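Local coordinates for adhesion and penetration protein autotransporter (Haemophilus influenzae, PDB 3SYJ), which probably acts as a serine protease and promotes bacterial adherence to and invasion of host cells, its passenger domain carrying a protease domain on a beta-helical stalk, at residues 11-14 with 15-19; 134-138 with 139-143; 254-257 with 258-262. All coordinates share one frame; numbering follows the deposited sequence.

Contact 1 (11-14 with 15-19); sequences YYRD and FAENK
Tyr11 sends its carbonyl forward to the amide of Phe15, with N of Phe15 2.9 Å from O of Tyr11, and the same oxygen lies against CB of Phe15. The phenol of Tyr11 turns off the other way, its OH bonded to the amide of Tyr32. Next comes Tyr12, whose carbonyl O takes a weak bond from N of Ala16, at 3.4 Å.

At Arg13 the backbone and the side chain both reach one turn on. Its O accepts from N of Glu17 at 3.1 Å. Beyond the backbone, the two side chains run side by side in the same direction, and NH2 of Arg13 stands 3.5 Å from OE2 of Glu17, a rather long salt bridge. The carboxylate oxygen meets the guanidinium at its edge, yet the two planes are 88° apart, so this is a single-point pairing rather than a two-pronged one. Arg13 gets there by bending at chi2 (-64°) and chi3. The other oxygen of Glu17, OE1, is engaged by Arg56. This is helix 9-17 of the protease domain, and it finishes in a Schellman motif with Asn18 at positive phi.

Asp14 supplies the closing carbonyl: N of Lys19 lies 2.8 Å from O of Asp14, the N-H pointing at it with an angle of 168°, while N of Glu17 adds a weak bond to the same oxygen. Asp14 and Lys19 side chains cross at about a right angle, OD1 of Asp14 lying 3.9 Å from CB of Lys19. The Asp14 carboxylate spends its oxygens elsewhere, on Gln10 and on His596 and the amide of Ala597 from far along the chain, while NZ of Lys19 pairs with Glu85.

Contact 2 (134-138 with 139-143); sequences TSNMN and GSTYS
Tyr142 reaches back from the end of a short 3-10 segment, 139-142, across the preceding loop to Thr134 and Asn136. From CB the ring is carried toward that loop with CG anti to the carbonyl carbon (chi1 -54°), and its atoms then meet the loop one after another. CD2 and CE2 pass the carbonyl of Asn138, with CE2 of Tyr142 3.8 Å from O of Asn138. On the CE1 side the neighbour is Thr134, whose CG2 is 3.8 Å from CE1 of Tyr142. CZ touches both CB of Thr134 and O of Asn136. Over the middle of one ring face sits CB of Thr141, the next residue back, 3.8 Å above the plane. At the tip, OH of Tyr142 donates to O of Asn136 at 2.8 Å, with that oxygen in the plane of the ring at its edge; CB of Thr134 is also close to the hydroxyl.

The loop that receives the phenol is shaped by an Asx turn: OD1 of Asn136 accepts from N of Asn138 at 2.7 Å, with an N-H...O angle of 163°. The carbonyl of Asn138 then takes two donors from Thr141. OG1 of Thr141 lies 2.9 Å from O of Asn138, in the carbonyl plane on a lone pair, whereas N of Thr141, also at 2.9 Å, comes in from above that plane. Farther out, OD1 of Asn138 takes a weak bond from N of Ser140.

Outside the turn, OG1 of Thr134 bonds to Asn235, and the Tyr142 ring meets that of Tyr148. Two backbone carbonyls, those of Asn136 and Asn138, are thus satisfied by side-chain hydroxyls, which tie this irregular loop of the protease domain to the 3-10 turn by directed bonds as well as by packing.

Contact 3 (254-257 with 258-262); sequences VRKS and YFDEI
Arg255 occupies the N-cap position of helix 256-266, and from its carbonyl onward the backbone bonds step along the first turns. N of Phe259 is 3.0 Å from O of Arg255. The amides of Asp260 and Glu261 bond in the same way to the carbonyls of Lys256 and Ser257, each bond spanning four residues.

Among the side chains, Arg255 and Tyr258 touch near their roots, CB of Arg255 lying 3.9 Å from CB of Tyr258. The Arg255 chain then runs extended from CG to NE, and its guanidinium lies against Tyr104 in a cation-pi contact and bonds to the carbonyl of Glu113. With CG anti to the backbone N (chi1 170°), the Tyr258 ring swings off the helix to meet Tyr104 edge-to-face; its OH bonds to the carbonyl of Asn102, and CG1 of Ile262 sits off-centre over one ring face. Phe259 is turned to the protein interior, edge-to-face with Tyr67.

On the polar side, a water lies 2.7 Å from OD2 of Asp260 and donates to it, with a weak, long bond of undecided direction to OG of Ser257. The Asp260 carboxylate folds back on the helix, its CG 3.2 Å from O of Lys256. Two acceptor groups are thus crowded together, unfavourable in itself and probably eased by the proton that the water gives to OD2.

In the fold
All three contacts belong to the protease domain at the N-terminal end of the passenger domain, which leads into the long beta-helix. Contacts 2 and 3 are neighbours, their centres about 15 Å apart: SD of Met137 lies 3.3 Å from O of Val254, and CE of Met137 rests 3.6 Å from CG of Arg255. Contact 1 stands apart, its centre about 27 Å from that of contact 2 and 30 Å from that of contact 3, packing against strands 151-155 and 179-182. None includes Ser218, the active-site serine by similarity, though the Arg255 side chain lies near the probable triad of Ser218, His73 and Asp115 without touching it.

Contact 1 (11-14 with 15-19)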
loop_
_atom_site.group_PDB
_atom_site.type_symbol
_atom_site.label_atom_id
_atom_site.label_comp_id
_atom_site.label_asym_id
_atom_site.label_seq_id
_atom_site.Cartn_x
_atom_site.Cartn_y
_atom_site.Cartn_z
ATOM N N TYR A 11 -28.176 -48.296 -0.061
ATOM C CA TYR A 11 -27.302 -48.519 -1.216
ATOM C C TYR A 11 -28.110 -48.917 -2.441
ATOM O O TYR A 11 -27.945 -48.371 -3.520
ATOM C CB TYR A 11 -26.278 -49.618 -0.930
ATOM C CG TYR A 11 -25.078 -49.174 -0.135
ATOM C CD1 TYR A 11 -24.051 -48.448 -0.734
ATOM C CD2 TYR A 11 -24.954 -49.505 1.209
ATOM C CE1 TYR A 11 -22.939 -48.051 0.000
ATOM C CE2 TYR A 11 -23.855 -49.119 1.945
ATOM C CZ TYR A 11 -22.853 -48.396 1.342
ATOM O OH TYR A 11 -21.767 -48.022 2.091
ATOM N N TYR A 12 -28.992 -49.879 -2.260
ATOM C CA TYR A 12 -29.767 -50.396 -3.365
ATOM C C TYR A 12 -30.781 -49.381 -3.878
ATOM O O TYR A 12 -31.149 -49.391 -5.049
ATOM C CB TYR A 12 -30.488 -51.655 -2.909
ATOM C CG TYR A 12 -29.577 -52.757 -2.419
ATOM C CD1 TYR A 12 -28.987 -53.651 -3.311
ATOM C CD2 TYR A 12 -29.320 -52.917 -1.066
ATOM C CE1 TYR A 12 -28.163 -54.673 -2.862
ATOM C CE2 TYR A 12 -28.502 -53.935 -0.606
ATOM C CZ TYR A 12 -27.924 -54.810 -1.506
ATOM O OH TYR A 12 -27.110 -55.820 -1.041
ATOM N N ARG A 13 -31.262 -48.524 -2.991
ATOM C CA ARG A 13 -32.213 -47.502 -3.397
ATOM C C ARG A 13 -31.486 -46.397 -4.160
ATOM O O ARG A 13 -31.921 -45.995 -5.232
ATOM C CB ARG A 13 -32.947 -46.928 -2.185
ATOM C CG ARG A 13 -33.900 -47.902 -1.495
ATOM C CD ARG A 13 -35.046 -48.328 -2.394
ATOM N NE ARG A 13 -35.484 -47.238 -3.256
ATOM C CZ ARG A 13 -36.225 -46.217 -2.850
ATOM N NH1 ARG A 13 -36.605 -46.179 -1.586
ATOM N NH2 ARG A 13 -36.573 -45.242 -3.688
ATOM N N ASP A 14 -30.373 -45.921 -3.608
ATOM C CA ASP A 14 -29.585 -44.872 -4.255
ATOM C C ASP A 14 -29.108 -45.330 -5.632
ATOM O O ASP A 14 -29.142 -44.565 -6.604
ATOM C CB ASP A 14 -28.393 -44.460 -3.381
ATOM C CG ASP A 14 -28.800 -43.553 -2.218
ATOM O OD1 ASP A 14 -29.977 -43.125 -2.181
ATOM O OD2 ASP A 14 -27.944 -43.267 -1.345
ATOM N N PHE A 15 -28.670 -46.582 -5.702
ATOM C CA PHE A 15 -28.197 -47.190 -6.944
ATOM C C PHE A 15 -29.253 -47.018 -8.040
ATOM O O PHE A 15 -28.949 -46.543 -9.132
ATOM C CB PHE A 15 -27.889 -48.682 -6.720
ATOM C CG PHE A 15 -26.864 -49.253 -7.667
ATOM C CD1 PHE A 15 -25.512 -49.187 -7.368
ATOM C CD2 PHE A 15 -27.254 -49.868 -8.849
ATOM C CE1 PHE A 15 -24.566 -49.719 -8.230
ATOM C CE2 PHE A 15 -26.313 -50.402 -9.718
ATOM C CZ PHE A 15 -24.967 -50.331 -9.407
ATOM N N ALA A 16 -30.500 -47.377 -7.728
ATOM C CA ALA A 16 -31.573 -47.344 -8.721
ATOM C C ALA A 16 -31.942 -45.921 -9.143
ATOM O O ALA A 16 -32.313 -45.686 -10.293
ATOM C CB ALA A 16 -32.792 -48.066 -8.202
ATOM N N GLU A 17 -31.844 -44.981 -8.207
ATOM C CA GLU A 17 -32.230 -43.598 -8.469
ATOM C C GLU A 17 -31.046 -42.734 -8.911
ATOM O O GLU A 17 -31.201 -41.530 -9.096
ATOM C CB GLU A 17 -32.889 -42.964 -7.227
ATOM C CG GLU A 17 -34.014 -43.786 -6.571
ATOM C CD GLU A 17 -35.248 -43.958 -7.455
ATOM O OE1 GLU A 17 -35.434 -43.176 -8.416
ATOM O OE2 GLU A 17 -36.045 -44.881 -7.176
ATOM N N ASN A 18 -29.870 -43.339 -9.077
ATOM C CA ASN A 18 -28.655 -42.566 -9.342
ATOM C C ASN A 18 -28.480 -41.457 -8.307
ATOM O O ASN A 18 -28.178 -40.317 -8.656
ATOM C CB ASN A 18 -28.667 -41.956 -10.758
ATOM C CG ASN A 18 -28.338 -42.978 -11.846
ATOM O OD1 ASN A 18 -29.163 -43.252 -12.717
ATOM N ND2 ASN A 18 -27.138 -43.551 -11.793
ATOM N N LYS A 19 -28.683 -41.794 -7.037
ATOM C CA LYS A 19 -28.512 -40.838 -5.951
ATOM C C LYS A 19 -27.390 -41.275 -5.023
ATOM O O LYS A 19 -26.636 -42.190 -5.339
ATOM C CB LYS A 19 -29.820 -40.637 -5.186
ATOM C CG LYS A 19 -30.886 -40.013 -6.057
ATOM C CD LYS A 19 -32.215 -39.867 -5.349
ATOM C CE LYS A 19 -33.156 -39.028 -6.191
ATOM N NZ LYS A 19 -34.420 -38.733 -5.479
#

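Contact 2 (134-138 with 139-143)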
loop_
_atom_site.group_PDB
_atom_site.type_symbol
_atom_site.label_atom_id
_atom_site.label_comp_id
_atom_site.label_asym_id
_atom_site.label_seq_id
_atom_site.Cartn_x
_atom_site.Cartn_y
_atom_site.Cartn_z
ATOM N N THR A 134 -27.258 -54.724 -27.240
ATOM C CA THR A 134 -26.223 -55.671 -27.637
ATOM C C THR A 134 -26.749 -56.384 -28.878
ATOM O O THR A 134 -27.962 -56.470 -29.076
ATOM C CB THR A 134 -25.879 -56.689 -26.510
ATOM O OG1 THR A 134 -27.073 -57.328 -26.039
ATOM C CG2 THR A 134 -25.191 -55.989 -25.353
ATOM N N SER A 135 -25.854 -56.881 -29.724
ATOM C CA SER A 135 -26.291 -57.384 -31.024
ATOM C C SER A 135 -26.203 -58.899 -31.190
ATOM O O SER A 135 -26.819 -59.464 -32.093
ATOM C CB SER A 135 -25.519 -56.689 -32.140
ATOM O OG SER A 135 -24.129 -56.831 -31.937
ATOM N N ASN A 136 -25.443 -59.557 -30.323
ATOM C CA ASN A 136 -25.246 -60.999 -30.428
ATOM C C ASN A 136 -26.316 -61.741 -29.648
ATOM O O ASN A 136 -26.669 -61.343 -28.537
ATOM C CB ASN A 136 -23.857 -61.366 -29.910
ATOM C CG ASN A 136 -23.379 -62.724 -30.401
ATOM O OD1 ASN A 136 -24.115 -63.710 -30.368
ATOM N ND2 ASN A 136 -22.123 -62.781 -30.840
ATOM N N MET A 137 -26.846 -62.811 -30.227
ATOM C CA MET A 137 -27.888 -63.583 -29.556
ATOM C C MET A 137 -27.330 -64.783 -28.779
ATOM O O MET A 137 -28.065 -65.474 -28.067
ATOM C CB MET A 137 -28.958 -64.034 -30.549
ATOM C CG MET A 137 -29.607 -62.897 -31.325
ATOM S SD MET A 137 -30.484 -61.712 -30.284
ATOM C CE MET A 137 -31.594 -62.787 -29.396
ATOM N N ASN A 138 -26.029 -65.025 -28.900
ATOM C CA ASN A 138 -25.397 -66.072 -28.115
ATOM C C ASN A 138 -24.996 -65.578 -26.722
ATOM O O ASN A 138 -24.063 -64.787 -26.575
ATOM C CB ASN A 138 -24.192 -66.652 -28.852
ATOM C CG ASN A 138 -23.460 -67.711 -28.031
ATOM O OD1 ASN A 138 -24.078 -68.499 -27.294
ATOM N ND2 ASN A 138 -22.132 -67.732 -28.153
ATOM N N GLY A 139 -25.707 -66.053 -25.706
ATOM C CA GLY A 139 -25.447 -65.665 -24.333
ATOM C C GLY A 139 -24.000 -65.801 -23.889
ATOM O O GLY A 139 -23.514 -64.997 -23.094
ATOM N N SER A 140 -23.304 -66.812 -24.398
ATOM C CA SER A 140 -21.907 -67.039 -24.032
ATOM C C SER A 140 -20.991 -65.858 -24.375
ATOM O O SER A 140 -19.940 -65.679 -23.754
ATOM C CB SER A 140 -21.384 -68.321 -24.683
ATOM O OG SER A 140 -22.163 -69.440 -24.290
ATOM N N THR A 141 -21.393 -65.059 -25.362
ATOM C CA THR A 141 -20.614 -63.900 -25.806
ATOM C C THR A 141 -20.223 -62.982 -24.659
ATOM O O THR A 141 -19.135 -62.411 -24.648
ATOM C CB THR A 141 -21.428 -63.039 -26.795
ATOM O OG1 THR A 141 -21.726 -63.804 -27.964
ATOM C CG2 THR A 141 -20.659 -61.772 -27.187
ATOM N N TYR A 142 -21.129 -62.848 -23.699
ATOM C CA TYR A 142 -21.046 -61.796 -22.695
ATOM C C TYR A 142 -20.355 -62.230 -21.409
ATOM O O TYR A 142 -20.210 -61.435 -20.480
ATOM C CB TYR A 142 -22.452 -61.252 -22.428
ATOM C CG TYR A 142 -23.118 -60.822 -23.716
ATOM C CD1 TYR A 142 -22.743 -59.640 -24.350
ATOM C CD2 TYR A 142 -24.089 -61.614 -24.324
ATOM C CE1 TYR A 142 -23.329 -59.248 -25.540
ATOM C CE2 TYR A 142 -24.680 -61.228 -25.518
ATOM C CZ TYR A 142 -24.292 -60.044 -26.117
ATOM O OH TYR A 142 -24.862 -59.644 -27.297
ATOM N N SER A 143 -19.912 -63.486 -21.374
ATOM C CA SER A 143 -19.235 -64.042 -20.203
ATOM C C SER A 143 -17.821 -63.491 -20.022
ATOM O O SER A 143 -17.304 -63.454 -18.910
ATOM C CB SER A 143 -19.189 -65.565 -20.302
ATOM O OG SER A 143 -20.501 -66.095 -20.308
#

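Contact 3 (254-257 with 258-262)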
loop_
_atom_site.group_PDB
_atom_site.type_symbol
_atom_site.label_atom_id
_atom_site.label_comp_id
_atom_site.label_asym_id
_atom_site.label_seq_id
_atom_site.Cartn_x
_atom_site.Cartn_y
_atom_site.Cartn_z
ATOM N N VAL A 254 -31.643 -59.189 -25.692
ATOM C CA VAL A 254 -32.358 -58.226 -26.529
ATOM C C VAL A 254 -32.185 -58.572 -28.000
ATOM O O VAL A 254 -31.147 -59.104 -28.400
ATOM C CB VAL A 254 -31.902 -56.774 -26.275
ATOM C CG1 VAL A 254 -32.335 -56.321 -24.879
ATOM C CG2 VAL A 254 -30.392 -56.650 -26.459
ATOM N N ARG A 255 -33.198 -58.250 -28.799
ATOM C CA ARG A 255 -33.233 -58.665 -30.196
ATOM C C ARG A 255 -33.133 -57.488 -31.171
ATOM O O ARG A 255 -34.132 -56.903 -31.566
ATOM C CB ARG A 255 -34.478 -59.519 -30.443
ATOM C CG ARG A 255 -34.564 -60.669 -29.436
ATOM C CD ARG A 255 -35.804 -61.530 -29.590
ATOM N NE ARG A 255 -35.961 -62.425 -28.445
ATOM C CZ ARG A 255 -37.100 -63.023 -28.116
ATOM N NH1 ARG A 255 -38.182 -62.834 -28.849
ATOM N NH2 ARG A 255 -37.159 -63.806 -27.051
ATOM N N LYS A 256 -31.904 -57.161 -31.555
ATOM C CA LYS A 256 -31.616 -55.996 -32.380
ATOM C C LYS A 256 -32.198 -56.112 -33.793
ATOM O O LYS A 256 -32.639 -55.121 -34.370
ATOM C CB LYS A 256 -30.102 -55.801 -32.452
ATOM C CG LYS A 256 -29.636 -54.517 -33.107
ATOM C CD LYS A 256 -29.286 -53.474 -32.061
ATOM C CE LYS A 256 -28.251 -52.484 -32.587
ATOM N NZ LYS A 256 -26.941 -53.138 -32.889
ATOM N N SER A 257 -32.193 -57.320 -34.351
ATOM C CA SER A 257 -32.697 -57.539 -35.706
ATOM C C SER A 257 -34.206 -57.452 -35.756
ATOM O O SER A 257 -34.779 -56.987 -36.740
ATOM C CB SER A 257 -32.260 -58.901 -36.242
ATOM O OG SER A 257 -31.011 -58.803 -36.902
ATOM N N TYR A 258 -34.850 -57.924 -34.699
ATOM C CA TYR A 258 -36.296 -57.849 -34.617
ATOM C C TYR A 258 -36.699 -56.398 -34.478
ATOM O O TYR A 258 -37.636 -55.938 -35.129
ATOM C CB TYR A 258 -36.798 -58.651 -33.426
ATOM C CG TYR A 258 -38.258 -58.469 -33.096
ATOM C CD1 TYR A 258 -39.248 -58.926 -33.957
ATOM C CD2 TYR A 258 -38.647 -57.874 -31.903
ATOM C CE1 TYR A 258 -40.590 -58.781 -33.644
ATOM C CE2 TYR A 258 -39.981 -57.727 -31.579
ATOM C CZ TYR A 258 -40.949 -58.183 -32.454
ATOM O OH TYR A 258 -42.278 -58.034 -32.134
ATOM N N PHE A 259 -35.984 -55.663 -33.639
ATOM C CA PHE A 259 -36.318 -54.262 -33.464
ATOM C C PHE A 259 -36.188 -53.498 -34.779
ATOM O O PHE A 259 -37.018 -52.649 -35.082
ATOM C CB PHE A 259 -35.449 -53.592 -32.410
ATOM C CG PHE A 259 -35.644 -52.114 -32.358
ATOM C CD1 PHE A 259 -36.778 -51.579 -31.771
ATOM C CD2 PHE A 259 -34.728 -51.258 -32.948
ATOM C CE1 PHE A 259 -36.981 -50.212 -31.740
ATOM C CE2 PHE A 259 -34.928 -49.892 -32.921
ATOM C CZ PHE A 259 -36.060 -49.372 -32.315
ATOM N N ASP A 260 -35.144 -53.801 -35.547
ATOM C CA ASP A 260 -34.930 -53.163 -36.842
ATOM C C ASP A 260 -36.110 -53.398 -37.772
ATOM O O ASP A 260 -36.504 -52.503 -38.518
ATOM C CB ASP A 260 -33.631 -53.650 -37.493
ATOM C CG ASP A 260 -32.392 -53.058 -36.836
ATOM O OD1 ASP A 260 -32.547 -52.151 -35.988
ATOM O OD2 ASP A 260 -31.264 -53.500 -37.165
ATOM N N GLU A 261 -36.686 -54.593 -37.725
ATOM C CA GLU A 261 -37.860 -54.874 -38.544
ATOM C C GLU A 261 -39.059 -54.019 -38.136
ATOM O O GLU A 261 -39.822 -53.569 -38.986
ATOM C CB GLU A 261 -38.221 -56.355 -38.495
ATOM C CG GLU A 261 -37.209 -57.249 -39.183
ATOM C CD GLU A 261 -37.519 -58.717 -38.992
ATOM O OE1 GLU A 261 -38.644 -59.028 -38.548
ATOM O OE2 GLU A 261 -36.640 -59.557 -39.282
ATOM N N ILE A 262 -39.226 -53.805 -36.834
ATOM C CA ILE A 262 -40.322 -52.985 -36.335
ATOM C C ILE A 262 -40.100 -51.544 -36.767
ATOM O O ILE A 262 -41.011 -50.870 -37.228
ATOM C CB ILE A 262 -40.401 -53.012 -34.789
ATOM C CG1 ILE A 262 -40.601 -54.439 -34.271
ATOM C CG2 ILE A 262 -41.496 -52.074 -34.284
ATOM C CD1 ILE A 262 -41.697 -55.200 -34.968
HETATM O O HOH W 1 -31.072 -55.758 -38.559
#